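Local coordinates for envelope protein (White spot syndrome virus, PDB 7DDA) that is a viral envelope protein whose C-terminal domain carries sulfate-binding sites held responsible for heparin binding, at residues Ile85-Ser90 against Lys96-Gly101; Phe80-Ile85 against Ile163-Asn168. All coordinates share one frame; numbering follows the deposited sequence.

Contact 1: Ile85-Ser90 against Lys96-Gly101; sequences ISATDS and KKLLYG
The carbonyl oxygen of Leu99 is gripped by two consecutive amides of the facing strand: Ile85 N lies 2.8 Å from Leu99 O, and Ser86 N lies 3.2 Å from the same atom, both arriving from one face of the carbonyl plane. Two residues opposite one define a classic beta bulge, and the psi of -39° at Ile85 is the backbone turn that brings both N-H groups to one acceptor. Leu99 N returns a bond to Ser86 O, and beyond the bulge Thr88 and Lys97 form the next antiparallel hydrogen-bonded pair, with two straighter bonds.

Side chains separate by face. On one, Ile85 CG2 lies 3.8 Å from Leu99 CD2, and Thr88 OG1 lies against Lys97 CB, side by side with that lysine, whose NZ forms a salt bridge with Glu134. On the other, Ala87 CB packs 3.6 Å from Leu98 CD2, and Asp89 OD1 meets Lys96 NZ at 2.8 Å in a salt bridge. The lysine approaches from above the carboxylate plane, its chain bent at chi2 (99°) and chi4, and its nitrogen also pairs with Glu42.

In the hairpin, strand 80-89 is one of the two outermost strands of its sheet within the chain, while 95-104 bonds onward to 145-153 and Leu98 reaches Leu161 of strand 160-170 in the other sheet.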
loop_
_atom_site.group_PDB
_atom_site.type_symbol
_atom_site.label_atom_id
_atom_site.label_comp_id
_atom_site.label_asym_id
_atom_site.label_seq_id
_atom_site.Cartn_x
_atom_site.Cartn_y
_atom_site.Cartn_z
ATOM N N ILE A 85 -0.175 -14.110 17.553
ATOM C CA ILE A 85 -0.487 -14.194 18.971
ATOM C C ILE A 85 -1.810 -14.912 19.194
ATOM O O ILE A 85 -1.927 -15.737 20.103
ATOM C CB ILE A 85 -0.496 -12.784 19.589
ATOM C CG1 ILE A 85 0.923 -12.209 19.645
ATOM C CG2 ILE A 85 -1.131 -12.790 20.978
ATOM C CD1 ILE A 85 0.939 -10.753 20.026
ATOM N N SER A 86 -2.804 -14.661 18.340
ATOM C CA SER A 86 -4.168 -15.059 18.663
ATOM C C SER A 86 -5.065 -14.949 17.429
ATOM O O SER A 86 -4.923 -14.020 16.623
ATOM C CB SER A 86 -4.695 -14.177 19.801
ATOM O OG SER A 86 -6.022 -14.507 20.132
ATOM N N ALA A 87 -5.990 -15.899 17.295
ATOM C CA ALA A 87 -7.024 -15.864 16.260
ATOM C C ALA A 87 -8.311 -16.381 16.876
ATOM O O ALA A 87 -8.385 -17.557 17.235
ATOM C CB ALA A 87 -6.640 -16.707 15.044
ATOM N N THR A 88 -9.320 -15.517 16.985
ATOM C CA THR A 88 -10.577 -15.854 17.637
ATOM C C THR A 88 -11.762 -15.469 16.755
ATOM O O THR A 88 -11.798 -14.378 16.181
ATOM C CB THR A 88 -10.718 -15.132 18.978
ATOM O OG1 THR A 88 -10.882 -13.732 18.735
ATOM C CG2 THR A 88 -9.461 -15.344 19.830
ATOM N N ASP A 89 -12.743 -16.356 16.669
ATOM C CA ASP A 89 -14.008 -15.984 16.063
ATOM C C ASP A 89 -14.809 -15.137 17.032
ATOM O O ASP A 89 -14.696 -15.280 18.251
ATOM C CB ASP A 89 -14.825 -17.218 15.682
ATOM C CG ASP A 89 -14.117 -18.085 14.675
ATOM O OD1 ASP A 89 -13.732 -17.561 13.603
ATOM O OD2 ASP A 89 -13.924 -19.285 14.969
ATOM N N SER A 90 -15.611 -14.235 16.482
ATOM C CA SER A 90 -16.728 -13.710 17.252
ATOM C C SER A 90 -17.780 -14.813 17.432
ATOM O O SER A 90 -17.889 -15.738 16.619
ATOM C CB SER A 90 -17.323 -12.483 16.557
ATOM O OG SER A 90 -18.055 -12.846 15.404
ATOM N N LYS A 96 -13.743 -12.118 12.589
ATOM C CA LYS A 96 -12.541 -12.820 12.975
ATOM C C LYS A 96 -11.620 -11.770 13.574
ATOM O O LYS A 96 -11.510 -10.665 13.027
ATOM C CB LYS A 96 -11.915 -13.438 11.733
ATOM C CG LYS A 96 -10.894 -14.473 11.971
ATOM C CD LYS A 96 -11.542 -15.817 11.811
ATOM C CE LYS A 96 -10.540 -16.885 12.048
ATOM N NZ LYS A 96 -11.115 -18.064 12.730
ATOM N N LYS A 97 -10.984 -12.082 14.698
ATOM C CA LYS A 97 -10.007 -11.173 15.297
ATOM C C LYS A 97 -8.627 -11.815 15.220
ATOM O O LYS A 97 -8.406 -12.884 15.800
ATOM C CB LYS A 97 -10.378 -10.830 16.733
ATOM C CG LYS A 97 -9.353 -9.996 17.438
ATOM C CD LYS A 97 -9.186 -8.632 16.808
ATOM C CE LYS A 97 -7.997 -7.883 17.433
ATOM N NZ LYS A 97 -7.949 -7.956 18.931
ATOM N N LEU A 98 -7.714 -11.180 14.482
ATOM C CA LEU A 98 -6.389 -11.724 14.209
ATOM C C LEU A 98 -5.354 -10.803 14.832
ATOM O O LEU A 98 -5.295 -9.616 14.496
ATOM C CB LEU A 98 -6.138 -11.858 12.705
ATOM C CG LEU A 98 -7.123 -12.763 11.965
ATOM C CD1 LEU A 98 -6.761 -12.852 10.488
ATOM C CD2 LEU A 98 -7.169 -14.150 12.600
ATOM N N LEU A 99 -4.527 -11.342 15.717
ATOM C CA LEU A 99 -3.607 -10.506 16.470
ATOM C C LEU A 99 -2.187 -11.008 16.276
ATOM O O LEU A 99 -1.914 -12.196 16.465
ATOM C CB LEU A 99 -3.993 -10.480 17.954
ATOM C CG LEU A 99 -3.038 -9.784 18.913
ATOM C CD1 LEU A 99 -2.882 -8.325 18.538
ATOM C CD2 LEU A 99 -3.572 -9.911 20.339
ATOM N N TYR A 100 -1.286 -10.096 15.916
ATOM C CA TYR A 100 0.104 -10.423 15.641
ATOM C C TYR A 100 1.028 -9.587 16.509
ATOM O O TYR A 100 0.663 -8.498 16.963
ATOM C CB TYR A 100 0.416 -10.215 14.152
ATOM C CG TYR A 100 -0.405 -11.172 13.343
ATOM C CD1 TYR A 100 0.052 -12.461 13.078
ATOM C CD2 TYR A 100 -1.684 -10.823 12.921
ATOM C CE1 TYR A 100 -0.727 -13.360 12.373
ATOM C CE2 TYR A 100 -2.471 -11.722 12.219
ATOM C CZ TYR A 100 -1.992 -12.984 11.953
ATOM O OH TYR A 100 -2.794 -13.858 11.250
ATOM N N GLY A 101 2.221 -10.119 16.745
ATOM C CA GLY A 101 3.278 -9.389 17.426
ATOM C C GLY A 101 4.509 -9.282 16.547
ATOM O O GLY A 101 4.851 -10.222 15.830
#

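Contact 2: Phe80-Ile85 against Ile163-Asn168; sequences FHIYKI and IYFFLN
Leu167 sets one methyl, CD1, over a face of the Phe80 ring, 3.6 Å from the ring centroid and 13° off the normal, a clear CH-pi contact. The two side chains come from opposite directions, and each has its CG turned opposite the carbonyl carbon (chi1 -73° in Leu167), which puts the ring and the leucine methyls between the strands with CD1 over the ring face. The second leucine methyl, CD2, is 4.1 Å from Phe80 CE1.

Two residues along each strand, Ile82 and Phe165 repeat the meeting in a looser form. Their side chains slide past each other. With CG1 beside the backbone N of Ile82 (chi1 -54°), CG2 is the branch anti to that nitrogen, and it is this methyl that comes to 4.0 Å from Phe165 CZ, at an oblique angle to the ring.

All four residues are buried, and the contact between them is wholly apolar. Further walls come from Val35 beside Ile82, Leu102 and Tyr148 beside Phe165, and Cys113 beside Phe165 and Leu167. The alpha carbons of Ile82 and Phe165 are 9.9 Å apart, too far for neighbours within one sheet: strand 80-89 belongs to one four-stranded sheet and 160-170 to the other, and their inward side chains meet in the core of a beta sandwich.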
loop_
_atom_site.group_PDB
_atom_site.type_symbol
_atom_site.label_atom_id
_atom_site.label_comp_id
_atom_site.label_asym_id
_atom_site.label_seq_id
_atom_site.Cartn_x
_atom_site.Cartn_y
_atom_site.Cartn_z
ATOM N N PHE A 80 14.004 -8.957 13.012
ATOM C CA PHE A 80 12.648 -8.891 13.526
ATOM C C PHE A 80 12.093 -10.296 13.600
ATOM O O PHE A 80 12.525 -11.187 12.867
ATOM C CB PHE A 80 11.765 -8.012 12.644
ATOM C CG PHE A 80 12.326 -6.653 12.433
ATOM C CD1 PHE A 80 12.371 -5.738 13.483
ATOM C CD2 PHE A 80 12.876 -6.297 11.204
ATOM C CE1 PHE A 80 12.919 -4.466 13.302
ATOM C CE2 PHE A 80 13.427 -5.037 11.012
ATOM C CZ PHE A 80 13.450 -4.118 12.063
ATOM N N HIS A 81 11.151 -10.492 14.514
ATOM C CA HIS A 81 10.412 -11.741 14.610
ATOM C C HIS A 81 8.925 -11.405 14.630
ATOM O O HIS A 81 8.482 -10.598 15.450
ATOM C CB HIS A 81 10.828 -12.545 15.863
ATOM C CG HIS A 81 10.134 -13.870 15.992
ATOM N ND1 HIS A 81 9.885 -14.466 17.212
ATOM C CD2 HIS A 81 9.623 -14.704 15.056
ATOM C CE1 HIS A 81 9.254 -15.612 17.020
ATOM N NE2 HIS A 81 9.082 -15.779 15.720
ATOM N N ILE A 82 8.164 -12.006 13.720
ATOM C CA ILE A 82 6.736 -11.739 13.571
ATOM C C ILE A 82 5.984 -13.046 13.774
ATOM O O ILE A 82 6.354 -14.079 13.204
ATOM C CB ILE A 82 6.415 -11.124 12.195
ATOM C CG1 ILE A 82 7.274 -9.877 11.966
ATOM C CG2 ILE A 82 4.923 -10.796 12.088
ATOM C CD1 ILE A 82 7.460 -9.521 10.497
ATOM N N TYR A 83 4.932 -13.004 14.582
ATOM C CA TYR A 83 4.306 -14.239 15.029
ATOM C C TYR A 83 2.835 -13.978 15.285
ATOM O O TYR A 83 2.436 -12.867 15.663
ATOM C CB TYR A 83 4.966 -14.797 16.310
ATOM C CG TYR A 83 5.349 -13.700 17.278
ATOM C CD1 TYR A 83 4.453 -13.256 18.232
ATOM C CD2 TYR A 83 6.592 -13.070 17.194
ATOM C CE1 TYR A 83 4.789 -12.237 19.102
ATOM C CE2 TYR A 83 6.934 -12.041 18.053
ATOM C CZ TYR A 83 6.027 -11.635 19.002
ATOM O OH TYR A 83 6.348 -10.620 19.866
ATOM N N LYS A 84 2.040 -15.014 15.053
ATOM C CA LYS A 84 0.646 -15.011 15.457
ATOM C C LYS A 84 0.544 -15.061 16.975
ATOM O O LYS A 84 1.139 -15.925 17.621
ATOM C CB LYS A 84 -0.062 -16.206 14.826
ATOM C CG LYS A 84 -1.483 -16.435 15.284
ATOM C CD LYS A 84 -2.020 -17.697 14.630
ATOM C CE LYS A 84 -3.096 -18.343 15.463
ATOM N NZ LYS A 84 -3.515 -19.647 14.860
ATOM N N ILE A 85 -0.175 -14.110 17.553
ATOM C CA ILE A 85 -0.487 -14.194 18.971
ATOM C C ILE A 85 -1.810 -14.912 19.194
ATOM O O ILE A 85 -1.927 -15.737 20.103
ATOM C CB ILE A 85 -0.496 -12.784 19.589
ATOM C CG1 ILE A 85 0.923 -12.209 19.645
ATOM C CG2 ILE A 85 -1.131 -12.790 20.978
ATOM C CD1 ILE A 85 0.939 -10.753 20.026
ATOM N N ILE A 163 -0.176 -8.171 5.628
ATOM C CA ILE A 163 0.165 -7.085 6.538
ATOM C C ILE A 163 1.513 -6.510 6.127
ATOM O O ILE A 163 2.479 -7.256 5.912
ATOM C CB ILE A 163 0.213 -7.548 8.002
ATOM C CG1 ILE A 163 -0.997 -8.396 8.362
ATOM C CG2 ILE A 163 0.325 -6.361 8.923
ATOM C CD1 ILE A 163 -0.789 -9.152 9.680
ATOM N N TYR A 164 1.579 -5.187 6.031
ATOM C CA TYR A 164 2.802 -4.489 5.666
ATOM C C TYR A 164 3.306 -3.759 6.905
ATOM O O TYR A 164 2.579 -2.955 7.495
ATOM C CB TYR A 164 2.568 -3.521 4.499
ATOM C CG TYR A 164 2.009 -4.167 3.231
ATOM C CD1 TYR A 164 0.696 -4.628 3.177
ATOM C CD2 TYR A 164 2.791 -4.308 2.093
ATOM C CE1 TYR A 164 0.184 -5.220 2.029
ATOM C CE2 TYR A 164 2.283 -4.896 0.935
ATOM C CZ TYR A 164 0.982 -5.351 0.908
ATOM O OH TYR A 164 0.458 -5.944 -0.238
ATOM N N PHE A 165 4.531 -4.067 7.312
ATOM C CA PHE A 165 5.168 -3.423 8.452
ATOM C C PHE A 165 6.196 -2.439 7.928
ATOM O O PHE A 165 7.142 -2.840 7.233
ATOM C CB PHE A 165 5.838 -4.449 9.367
ATOM C CG PHE A 165 4.889 -5.450 9.952
ATOM C CD1 PHE A 165 4.507 -6.570 9.224
ATOM C CD2 PHE A 165 4.397 -5.289 11.223
ATOM C CE1 PHE A 165 3.635 -7.495 9.766
ATOM C CE2 PHE A 165 3.536 -6.210 11.761
ATOM C CZ PHE A 165 3.154 -7.312 11.038
ATOM N N PHE A 166 6.018 -1.161 8.268
ATOM C CA PHE A 166 6.934 -0.094 7.858
ATOM C C PHE A 166 7.790 0.279 9.060
ATOM O O PHE A 166 7.341 0.997 9.958
ATOM C CB PHE A 166 6.169 1.097 7.301
ATOM C CG PHE A 166 5.211 0.724 6.196
ATOM C CD1 PHE A 166 5.689 0.316 4.961
ATOM C CD2 PHE A 166 3.841 0.741 6.404
ATOM C CE1 PHE A 166 4.823 -0.030 3.943
ATOM C CE2 PHE A 166 2.977 0.393 5.394
ATOM C CZ PHE A 166 3.464 0.012 4.157
ATOM N N LEU A 167 9.036 -0.199 9.053
ATOM C CA LEU A 167 9.914 -0.158 10.214
ATOM C C LEU A 167 10.946 0.958 10.087
ATOM O O LEU A 167 11.604 1.096 9.050
ATOM C CB LEU A 167 10.587 -1.518 10.383
ATOM C CG LEU A 167 9.590 -2.554 10.900
ATOM C CD1 LEU A 167 10.041 -3.944 10.538
ATOM C CD2 LEU A 167 9.460 -2.445 12.415
ATOM N N ASN A 168 11.075 1.756 11.142
ATOM C CA ASN A 168 12.042 2.845 11.194
ATOM C C ASN A 168 12.828 2.725 12.492
ATOM O O ASN A 168 12.294 2.999 13.570
ATOM C CB ASN A 168 11.354 4.206 11.087
ATOM C CG ASN A 168 12.345 5.348 11.006
ATOM O OD1 ASN A 168 12.015 6.495 11.309
ATOM N ND2 ASN A 168 13.586 5.031 10.637
#

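From the N terminus, strands 30-40 and 46-52 come before strand 80-89, which serves both contacts. Its first half, Phe80-Ile85, faces strand 160-170 in contact 2; its second half, beginning at the shared Ile85, enters contact 1, where the chain turns back after a short loop into strand 95-104. Contact 2 closes only near the C terminus, with 77 residues between its segments, so the short hairpin of contact 1 is nested inside that long loop. Contact 1 works within one sheet, contact 2 across to the other. Tyr100 joins them: its CD1 packs 3.5 Å from Lys84 CA, and its CD2 lies 3.8 Å from Ile163 CD1.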